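Local coordinates for YkuI protein (Bacillus subtilis, PDB 2BAS) that carries an EAL domain of the kind that hydrolyses the second messenger cyclic di-GMP, joined to a C-terminal signalling domain, and is probably a cyclic di-GMP phosphodiesterase, at residues 404-409 with 414-419; 324-329 with 334-339; 308-313 with 319-324. All blocks are in the same frame, centred on the assembly; numbering follows the deposited sequence.

Contact 1: residues 404-409 with 414-419; sequences TFSYPM and YLFIDL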
loop_
_atom_site.group_PDB
_atom_site.type_symbol
_atom_site.label_atom_id
_atom_site.label_comp_id
_atom_site.label_asym_id
_atom_site.label_seq_id
_atom_site.Cartn_x
_atom_site.Cartn_y
_atom_site.Cartn_z
ATOM N N THR A 404 5.429 17.326 -8.809
ATOM C CA THR A 404 6.168 17.456 -10.070
ATOM C C THR A 404 5.154 17.790 -11.147
ATOM O O THR A 404 4.070 17.206 -11.169
ATOM C CB THR A 404 6.838 16.118 -10.485
ATOM O OG1 THR A 404 7.806 15.718 -9.508
ATOM C CG2 THR A 404 7.526 16.217 -11.885
ATOM N N PHE A 405 5.508 18.717 -12.038
ATOM C CA PHE A 405 4.675 19.054 -13.191
ATOM C C PHE A 405 5.314 18.561 -14.500
ATOM O O PHE A 405 6.448 18.933 -14.796
ATOM C CB PHE A 405 4.426 20.556 -13.263
ATOM C CG PHE A 405 3.520 20.949 -14.378
ATOM C CD1 PHE A 405 2.135 20.923 -14.207
ATOM C CD2 PHE A 405 4.039 21.309 -15.620
ATOM C CE1 PHE A 405 1.286 21.270 -15.246
ATOM C CE2 PHE A 405 3.184 21.660 -16.672
ATOM C CZ PHE A 405 1.812 21.635 -16.485
ATOM N N SER A 406 4.571 17.746 -15.259
ATOM C CA SER A 406 5.023 17.114 -16.517
ATOM C C SER A 406 4.456 17.805 -17.741
ATOM O O SER A 406 3.246 17.934 -17.865
ATOM C CB SER A 406 4.527 15.672 -16.597
ATOM O OG SER A 406 4.944 14.944 -15.481
ATOM N N TYR A 407 5.328 18.179 -18.668
ATOM C CA TYR A 407 4.931 18.934 -19.841
ATOM C C TYR A 407 5.473 18.286 -21.118
ATOM O O TYR A 407 6.661 17.978 -21.185
ATOM C CB TYR A 407 5.439 20.368 -19.706
ATOM C CG TYR A 407 5.099 21.254 -20.870
ATOM C CD1 TYR A 407 3.913 21.979 -20.890
ATOM C CD2 TYR A 407 5.963 21.383 -21.954
ATOM C CE1 TYR A 407 3.593 22.799 -21.956
ATOM C CE2 TYR A 407 5.650 22.221 -23.038
ATOM C CZ TYR A 407 4.467 22.914 -23.027
ATOM O OH TYR A 407 4.136 23.735 -24.081
ATOM N N PRO A 408 4.601 18.048 -22.120
ATOM C CA PRO A 408 5.064 17.521 -23.403
ATOM C C PRO A 408 5.553 18.621 -24.353
ATOM O O PRO A 408 4.849 19.602 -24.586
ATOM C CB PRO A 408 3.816 16.828 -23.977
ATOM C CG PRO A 408 2.656 17.521 -23.357
ATOM C CD PRO A 408 3.135 18.220 -22.094
HETATM N N MSE A 409 6.756 18.444 -24.890
HETATM C CA MSE A 409 7.329 19.369 -25.858
HETATM C C MSE A 409 7.354 18.723 -27.231
HETATM O O MSE A 409 6.910 17.586 -27.401
HETATM C CB MSE A 409 8.749 19.741 -25.452
HETATM C CG MSE A 409 8.844 20.622 -24.223
HETATM SE SE MSE A 409 10.693 20.669 -23.608
HETATM C CE MSE A 409 11.442 21.691 -25.104
ATOM N N TYR A 414 10.332 15.477 -23.017
ATOM C CA TYR A 414 9.491 15.701 -21.864
ATOM C C TYR A 414 10.205 16.532 -20.819
ATOM O O TYR A 414 11.389 16.343 -20.550
ATOM C CB TYR A 414 8.955 14.364 -21.310
ATOM C CG TYR A 414 8.158 13.632 -22.354
ATOM C CD1 TYR A 414 8.767 12.714 -23.204
ATOM C CD2 TYR A 414 6.810 13.911 -22.545
ATOM C CE1 TYR A 414 8.045 12.073 -24.214
ATOM C CE2 TYR A 414 6.072 13.274 -23.550
ATOM C CZ TYR A 414 6.696 12.357 -24.379
ATOM O OH TYR A 414 5.967 11.720 -25.367
ATOM N N LEU A 415 9.450 17.463 -20.248
ATOM C CA LEU A 415 9.963 18.438 -19.331
ATOM C C LEU A 415 9.387 18.148 -17.950
ATOM O O LEU A 415 8.189 17.857 -17.803
ATOM C CB LEU A 415 9.552 19.822 -19.820
ATOM C CG LEU A 415 9.828 21.092 -19.011
ATOM C CD1 LEU A 415 11.316 21.449 -19.007
ATOM C CD2 LEU A 415 8.992 22.229 -19.616
ATOM N N PHE A 416 10.251 18.220 -16.941
ATOM C CA PHE A 416 9.821 17.966 -15.587
ATOM C C PHE A 416 10.225 19.135 -14.713
ATOM O O PHE A 416 11.382 19.589 -14.748
ATOM C CB PHE A 416 10.389 16.643 -15.101
ATOM C CG PHE A 416 9.979 15.481 -15.947
ATOM C CD1 PHE A 416 10.739 15.107 -17.056
ATOM C CD2 PHE A 416 8.814 14.786 -15.665
ATOM C CE1 PHE A 416 10.352 14.060 -17.864
ATOM C CE2 PHE A 416 8.418 13.735 -16.456
ATOM C CZ PHE A 416 9.184 13.363 -17.554
ATOM N N ILE A 417 9.240 19.658 -13.985
ATOM C CA ILE A 417 9.427 20.789 -13.089
ATOM C C ILE A 417 8.942 20.388 -11.700
ATOM O O ILE A 417 7.753 20.149 -11.509
ATOM C CB ILE A 417 8.617 21.991 -13.552
ATOM C CG1 ILE A 417 9.011 22.399 -14.976
ATOM C CG2 ILE A 417 8.799 23.128 -12.597
ATOM C CD1 ILE A 417 8.032 23.374 -15.623
ATOM N N ASP A 418 9.861 20.301 -10.743
ATOM C CA ASP A 418 9.513 19.944 -9.360
ATOM C C ASP A 418 9.168 21.206 -8.595
ATOM O O ASP A 418 9.891 22.192 -8.684
ATOM C CB ASP A 418 10.673 19.197 -8.682
ATOM C CG ASP A 418 10.948 17.821 -9.312
ATOM O OD1 ASP A 418 10.060 17.280 -10.023
ATOM O OD2 ASP A 418 12.059 17.277 -9.091
ATOM N N LEU A 419 8.069 21.192 -7.851
ATOM C CA LEU A 419 7.666 22.389 -7.095
ATOM C C LEU A 419 8.018 22.236 -5.612
ATOM O O LEU A 419 7.775 21.184 -5.024
ATOM C CB LEU A 419 6.162 22.685 -7.240
ATOM C CG LEU A 419 5.353 22.486 -8.524
ATOM C CD1 LEU A 419 4.177 23.432 -8.500
ATOM C CD2 LEU A 419 6.134 22.710 -9.791
#
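Phe405 and Ile417 face each other as a hydrogen-bonded pair in an antiparallel beta hairpin, two neighbouring strands of the six-stranded sheet in the C-terminal domain, 401-409 next to edge strand 388-394. Phe405 N bonds Ile417 O at 2.7 Å, and Ile417 N returns a bond to Phe405 O. Tyr407 and Leu415 form the second such pair.

The dense face carries Phe405, Tyr407 and Ile417 under helix 271-311, and Leu415 against helix 318-328. CG of Tyr407 stands anti to the backbone N (chi1 180°), and the ring runs obliquely across Leu415, with Tyr407 CD2 3.9 Å from Leu415 CD2. Phe405 and Ile417 meet less closely, CB to CB at 4.4 Å. The face of Thr404, Ser406 and Phe416 is also buried, with helix 374-384 against Ser406 and Tyr414. Packing is looser at the turn end, where Pro408 and Met409 are partly exposed and Pro408 CB lies 4.2 Å from Tyr414 CE2.

At the other end Arg335 holds Asp418 OD2 in a salt bridge and Tyr393 bonds Thr404 OG1. Thr404 OG1 also donates to Asp418 OD1 at 2.8 Å, meeting that oxygen from above the carboxylate plane, 45° out of it.

Contact 2: residues 324-329 with 334-339; sequences KLAEEL and FRIYMC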
loop_
_atom_site.group_PDB
_atom_site.type_symbol
_atom_site.label_atom_id
_atom_site.label_comp_id
_atom_site.label_asym_id
_atom_site.label_seq_id
_atom_site.Cartn_x
_atom_site.Cartn_y
_atom_site.Cartn_z
ATOM N N LYS A 324 17.512 28.914 -18.426
ATOM C CA LYS A 324 16.702 30.091 -18.685
ATOM C C LYS A 324 15.276 29.855 -18.199
ATOM O O LYS A 324 14.669 30.741 -17.613
ATOM C CB LYS A 324 16.712 30.451 -20.171
ATOM C CG LYS A 324 18.065 30.894 -20.732
ATOM C CD LYS A 324 17.905 31.362 -22.182
ATOM C CE LYS A 324 19.237 31.649 -22.886
ATOM N NZ LYS A 324 19.985 30.409 -23.245
ATOM N N LEU A 325 14.732 28.662 -18.433
ATOM C CA LEU A 325 13.399 28.367 -17.912
ATOM C C LEU A 325 13.366 28.517 -16.382
ATOM O O LEU A 325 12.457 29.154 -15.840
ATOM C CB LEU A 325 12.911 26.982 -18.348
ATOM C CG LEU A 325 11.446 26.659 -18.007
ATOM C CD1 LEU A 325 10.477 27.618 -18.709
ATOM C CD2 LEU A 325 11.099 25.202 -18.329
ATOM N N ALA A 326 14.381 27.965 -15.714
ATOM C CA ALA A 326 14.494 28.012 -14.254
ATOM C C ALA A 326 14.336 29.418 -13.717
ATOM O O ALA A 326 13.596 29.635 -12.759
ATOM C CB ALA A 326 15.824 27.428 -13.789
ATOM N N GLU A 327 15.038 30.361 -14.335
ATOM C CA GLU A 327 14.982 31.761 -13.945
ATOM C C GLU A 327 13.621 32.392 -14.207
ATOM O O GLU A 327 13.149 33.205 -13.413
ATOM C CB GLU A 327 16.098 32.560 -14.629
ATOM C CG GLU A 327 17.510 32.223 -14.123
ATOM C CD GLU A 327 17.787 32.697 -12.686
ATOM O OE1 GLU A 327 16.845 33.097 -11.953
ATOM O OE2 GLU A 327 18.967 32.663 -12.282
ATOM N N GLU A 328 12.991 32.014 -15.315
ATOM C CA GLU A 328 11.646 32.482 -15.639
ATOM C C GLU A 328 10.625 31.940 -14.629
ATOM O O GLU A 328 9.693 32.644 -14.239
ATOM C CB GLU A 328 11.265 32.057 -17.059
ATOM C CG GLU A 328 9.930 32.605 -17.549
ATOM C CD GLU A 328 9.921 34.117 -17.657
ATOM O OE1 GLU A 328 9.043 34.740 -17.031
ATOM O OE2 GLU A 328 10.798 34.683 -18.353
ATOM N N LEU A 329 10.811 30.692 -14.209
ATOM C CA LEU A 329 9.929 30.070 -13.227
ATOM C C LEU A 329 10.528 30.042 -11.810
ATOM O O LEU A 329 10.089 29.267 -10.952
ATOM C CB LEU A 329 9.546 28.647 -13.681
ATOM C CG LEU A 329 8.737 28.474 -14.975
ATOM C CD1 LEU A 329 8.308 27.045 -15.120
ATOM C CD2 LEU A 329 7.514 29.376 -15.039
ATOM N N PHE A 334 12.201 24.199 -7.994
ATOM C CA PHE A 334 13.533 24.043 -7.385
ATOM C C PHE A 334 14.350 23.009 -8.166
ATOM O O PHE A 334 15.545 22.870 -7.960
ATOM C CB PHE A 334 13.459 23.703 -5.880
ATOM C CG PHE A 334 13.078 22.272 -5.599
ATOM C CD1 PHE A 334 14.062 21.319 -5.329
ATOM C CD2 PHE A 334 11.746 21.876 -5.618
ATOM C CE1 PHE A 334 13.726 19.994 -5.073
ATOM C CE2 PHE A 334 11.392 20.566 -5.371
ATOM C CZ PHE A 334 12.382 19.613 -5.099
ATOM N N ARG A 335 13.704 22.305 -9.078
ATOM C CA ARG A 335 14.423 21.391 -9.981
ATOM C C ARG A 335 13.716 21.301 -11.320
ATOM O O ARG A 335 12.479 21.201 -11.371
ATOM C CB ARG A 335 14.579 20.000 -9.378
ATOM C CG ARG A 335 15.686 19.202 -10.020
ATOM C CD ARG A 335 15.637 17.742 -9.645
ATOM N NE ARG A 335 16.161 17.467 -8.308
ATOM C CZ ARG A 335 15.408 17.201 -7.243
ATOM N NH1 ARG A 335 15.986 16.933 -6.079
ATOM N NH2 ARG A 335 14.084 17.187 -7.343
ATOM N N ILE A 336 14.505 21.379 -12.394
ATOM C CA ILE A 336 14.016 21.229 -13.776
ATOM C C ILE A 336 14.985 20.363 -14.598
ATOM O O ILE A 336 16.204 20.533 -14.489
ATOM C CB ILE A 336 13.801 22.605 -14.461
ATOM C CG1 ILE A 336 12.911 23.489 -13.587
ATOM C CG2 ILE A 336 13.173 22.450 -15.864
ATOM C CD1 ILE A 336 12.635 24.876 -14.148
ATOM N N TYR A 337 14.431 19.446 -15.405
ATOM C CA TYR A 337 15.193 18.556 -16.297
ATOM C C TYR A 337 14.284 17.983 -17.401
ATOM O O TYR A 337 13.055 18.030 -17.273
ATOM C CB TYR A 337 15.856 17.411 -15.503
ATOM C CG TYR A 337 14.885 16.467 -14.809
ATOM C CD1 TYR A 337 14.544 15.232 -15.364
ATOM C CD2 TYR A 337 14.301 16.822 -13.610
ATOM C CE1 TYR A 337 13.634 14.376 -14.712
ATOM C CE2 TYR A 337 13.406 15.999 -12.964
ATOM C CZ TYR A 337 13.073 14.781 -13.502
ATOM O OH TYR A 337 12.172 14.002 -12.803
HETATM N N MSE A 338 14.894 17.426 -18.457
HETATM C CA MSE A 338 14.185 16.836 -19.605
HETATM C C MSE A 338 14.569 15.381 -19.881
HETATM O O MSE A 338 15.733 15.008 -19.718
HETATM C CB MSE A 338 14.471 17.638 -20.880
HETATM C CG MSE A 338 13.623 18.875 -21.090
HETATM SE SE MSE A 338 14.410 20.111 -22.418
HETATM C CE MSE A 338 14.620 18.902 -24.033
ATOM N N CYS A 339 13.605 14.584 -20.350
ATOM C CA CYS A 339 13.825 13.170 -20.691
ATOM C C CYS A 339 13.179 12.803 -22.031
ATOM O O CYS A 339 12.245 13.485 -22.464
ATOM C CB CYS A 339 13.196 12.262 -19.627
ATOM S SG CYS A 339 13.777 12.449 -17.932
#
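Ile336 points its side chain at Ala326 and Leu325, packing strand 335-340 against helix 318-328 in a helix-on-sheet layer of the C-terminal domain. The chain leaves helix 318-328 and, after a short loop, enters strand 335-340, so the two elements that meet here are consecutive in sequence.

Ile336 does most of the work by dividing its branches. CG1 lies anti to the carbonyl carbon (chi1 -53°), and the fully extended chi2 of 180° carries CD1 straight out to the helix. There the methyl meets backbone as much as side chain: Ile336 CD1 is 3.6 Å from Ala326 CA, while Ala326 CB is 4.1 Å from the same methyl. The methyl thus sits over the Ala326 backbone, beside the start of that residue's short side chain. The other branch, CG2, reaches toward Leu325, whose CD2 lies 4.2 Å from Ile336 CG2.

Leu325 has CG anti to its own backbone N (chi1 -172°), which sends its isobutyl group out from the helix toward the sheet, where it also touches Leu415. Leu329, just past the helix end, points the same general way but packs on Ile417 and on Val303 of helix 271-311. Ala326 in turn rests on Val350 of the next strand, so the helix spans more than one strand of the sheet.

No hydrogen bond crosses between the two segments; the union is wholly apolar. On the far side of the strand Arg335 turns away from the helix into salt bridges with Glu397 and Asp395. At the C-terminal end of the helix, Leu329 N bonds Leu325 O at 2.8 Å.

Contact 3: residues 308-313 with 319-324; sequences TSLRKN and DDFIKK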
loop_
_atom_site.group_PDB
_atom_site.type_symbol
_atom_site.label_atom_id
_atom_site.label_comp_id
_atom_site.label_asym_id
_atom_site.label_seq_id
_atom_site.Cartn_x
_atom_site.Cartn_y
_atom_site.Cartn_z
ATOM N N THR A 308 7.347 28.031 -25.163
ATOM C CA THR A 308 7.158 28.532 -26.530
ATOM C C THR A 308 7.817 29.896 -26.770
ATOM O O THR A 308 8.385 30.135 -27.830
ATOM C CB THR A 308 5.663 28.603 -26.920
ATOM O OG1 THR A 308 4.975 29.454 -25.996
ATOM C CG2 THR A 308 5.022 27.205 -26.902
ATOM N N SER A 309 7.747 30.776 -25.774
ATOM C CA SER A 309 8.407 32.080 -25.823
ATOM C C SER A 309 9.940 31.960 -25.821
ATOM O O SER A 309 10.615 32.559 -26.662
ATOM C CB SER A 309 7.924 32.947 -24.664
ATOM O OG SER A 309 8.868 33.945 -24.344
ATOM N N LEU A 310 10.482 31.187 -24.876
ATOM C CA LEU A 310 11.930 30.944 -24.795
ATOM C C LEU A 310 12.479 30.147 -25.977
ATOM O O LEU A 310 13.592 30.409 -26.443
ATOM C CB LEU A 310 12.312 30.256 -23.485
ATOM C CG LEU A 310 12.529 31.145 -22.261
ATOM C CD1 LEU A 310 12.624 30.294 -21.021
ATOM C CD2 LEU A 310 13.775 31.992 -22.412
ATOM N N ARG A 311 11.692 29.195 -26.471
ATOM C CA ARG A 311 12.132 28.355 -27.581
ATOM C C ARG A 311 11.940 28.986 -28.948
ATOM O O ARG A 311 12.702 28.691 -29.870
ATOM C CB ARG A 311 11.471 26.984 -27.533
ATOM C CG ARG A 311 12.063 26.097 -26.468
ATOM C CD ARG A 311 12.189 24.694 -26.972
ATOM N NE ARG A 311 13.454 24.103 -26.546
ATOM C CZ ARG A 311 13.972 22.993 -27.063
ATOM N NH1 ARG A 311 13.332 22.342 -28.026
ATOM N NH2 ARG A 311 15.133 22.531 -26.615
ATOM N N LYS A 312 10.936 29.852 -29.080
ATOM C CA LYS A 312 10.630 30.475 -30.367
ATOM C C LYS A 312 11.763 31.375 -30.829
ATOM O O LYS A 312 12.257 32.212 -30.066
ATOM C CB LYS A 312 9.310 31.254 -30.325
ATOM C CG LYS A 312 8.784 31.630 -31.706
ATOM C CD LYS A 312 7.332 32.094 -31.681
ATOM C CE LYS A 312 6.804 32.329 -33.101
ATOM N NZ LYS A 312 7.519 33.427 -33.801
ATOM N N ASN A 313 12.164 31.177 -32.084
ATOM C CA ASN A 313 13.235 31.937 -32.727
ATOM C C ASN A 313 14.575 31.906 -31.985
ATOM O O ASN A 313 15.398 32.815 -32.144
ATOM C CB ASN A 313 12.783 33.382 -33.002
ATOM C CG ASN A 313 11.753 33.477 -34.124
ATOM O OD1 ASN A 313 11.747 32.671 -35.058
ATOM N ND2 ASN A 313 10.883 34.481 -34.042
ATOM N N ASP A 319 20.336 22.182 -22.487
ATOM C CA ASP A 319 20.888 22.532 -21.166
ATOM C C ASP A 319 20.832 24.037 -20.906
ATOM O O ASP A 319 20.576 24.475 -19.784
ATOM C CB ASP A 319 22.317 22.005 -20.993
ATOM C CG ASP A 319 22.367 20.501 -20.759
ATOM O OD1 ASP A 319 21.986 20.052 -19.661
ATOM O OD2 ASP A 319 22.805 19.763 -21.666
ATOM N N ASP A 320 21.047 24.822 -21.951
ATOM C CA ASP A 320 20.939 26.260 -21.840
ATOM C C ASP A 320 19.479 26.694 -21.716
ATOM O O ASP A 320 19.177 27.660 -21.010
ATOM C CB ASP A 320 21.643 26.944 -23.011
ATOM C CG ASP A 320 23.178 26.849 -22.914
ATOM O OD1 ASP A 320 23.703 26.692 -21.783
ATOM O OD2 ASP A 320 23.861 26.944 -23.966
ATOM N N PHE A 321 18.577 25.963 -22.375
ATOM C CA PHE A 321 17.142 26.272 -22.308
ATOM C C PHE A 321 16.544 26.155 -20.897
ATOM O O PHE A 321 15.772 27.024 -20.479
ATOM C CB PHE A 321 16.340 25.438 -23.329
ATOM C CG PHE A 321 14.868 25.319 -23.007
ATOM C CD1 PHE A 321 14.008 26.409 -23.155
ATOM C CD2 PHE A 321 14.341 24.109 -22.556
ATOM C CE1 PHE A 321 12.641 26.295 -22.842
ATOM C CE2 PHE A 321 12.968 23.979 -22.244
ATOM C CZ PHE A 321 12.123 25.069 -22.389
ATOM N N ILE A 322 16.897 25.092 -20.173
ATOM C CA ILE A 322 16.334 24.874 -18.835
ATOM C C ILE A 322 16.884 25.860 -17.799
ATOM O O ILE A 322 16.188 26.210 -16.838
ATOM C CB ILE A 322 16.442 23.399 -18.340
ATOM C CG1 ILE A 322 17.904 22.930 -18.233
ATOM C CG2 ILE A 322 15.615 22.467 -19.235
ATOM C CD1 ILE A 322 18.062 21.542 -17.601
ATOM N N LYS A 323 18.120 26.313 -18.004
ATOM C CA LYS A 323 18.729 27.296 -17.120
ATOM C C LYS A 323 17.938 28.590 -17.207
ATOM O O LYS A 323 17.717 29.270 -16.197
ATOM C CB LYS A 323 20.188 27.554 -17.505
ATOM C CG LYS A 323 21.114 26.351 -17.394
ATOM C CD LYS A 323 22.486 26.726 -17.893
ATOM C CE LYS A 323 23.370 25.508 -18.044
ATOM N NZ LYS A 323 24.645 25.879 -18.742
ATOM N N LYS A 324 17.512 28.914 -18.426
ATOM C CA LYS A 324 16.702 30.091 -18.685
ATOM C C LYS A 324 15.276 29.855 -18.199
ATOM O O LYS A 324 14.669 30.741 -17.613
ATOM C CB LYS A 324 16.712 30.451 -20.171
ATOM C CG LYS A 324 18.065 30.894 -20.732
ATOM C CD LYS A 324 17.905 31.362 -22.182
ATOM C CE LYS A 324 19.237 31.649 -22.886
ATOM N NZ LYS A 324 19.985 30.409 -23.245
#
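A chi1 of 159° at Phe321 sets CG roughly anti to the backbone N and swings the ring out from its helix toward Leu310 and Arg311. Arg311 starts with CG anti to the carbonyl carbon and then bends at chi2 and chi3, which lays its chain across the ring. The two side chains cross at about a right angle.

The contact on the ring face is layered along the arginine. Arg311 CG comes first, off-centre in a CH-pi contact, 3.7 Å from Phe321 CE1. Next is Arg311 NE, over the ring centre and 4.0 Å from Phe321 CG. The guanidinium carbon, CZ, lies 4.9 Å from the ring centroid and close to its normal, a cation-pi interaction. The guanidinium does not stack flat: its plane is turned 66° from that of the ring, and it presents an edge to Phe321. Its charged end is also held by Asp318, which makes a salt bridge with Arg311 NH2 and probably helps to fix the group over the ring.

All this takes place where the long helix 271-311 ends. After a short connection helix 318-328 follows, its Phe321 and Lys324 meeting the last turn of the long helix, and the two consecutive helices pack against the sheet of the C-terminal domain. Met409 of the sheet touches both Arg311 and Phe321, and Met338 lies against the ring as well.

Leu310 lies beside the aromatic ring. Its CB meets the ring at the edge, near the ring plane, 4.0 Å from Phe321 CE1. The methyls go on to Lys324: Leu310 CD1 is 3.9 Å from Lys324 C, and Leu310 CD2 is 4.0 Å from Lys324 CB. Beyond CB the lysine's ammonium end leads away from the contact.

Along the chain the contacts come in series: contact 3, then contact 2, then contact 1, all within the C-terminal domain and on the same side of the chain's centre. Contacts 2 and 3, with centres about 10 Å apart, both use helix 318-328 and share Lys324. Contacts 1 and 2, about 9 Å apart, meet in the antiparallel sheet, where strands 335-340 and 413-419 are neighbours and Tyr414 N probably bonds Cys339 O. Contacts 1 and 3, about 14 Å between centres, touch at the turn end of the hairpin. Together they pack the end of helix 271-311, helix 318-328 and the sheet into one compact unit.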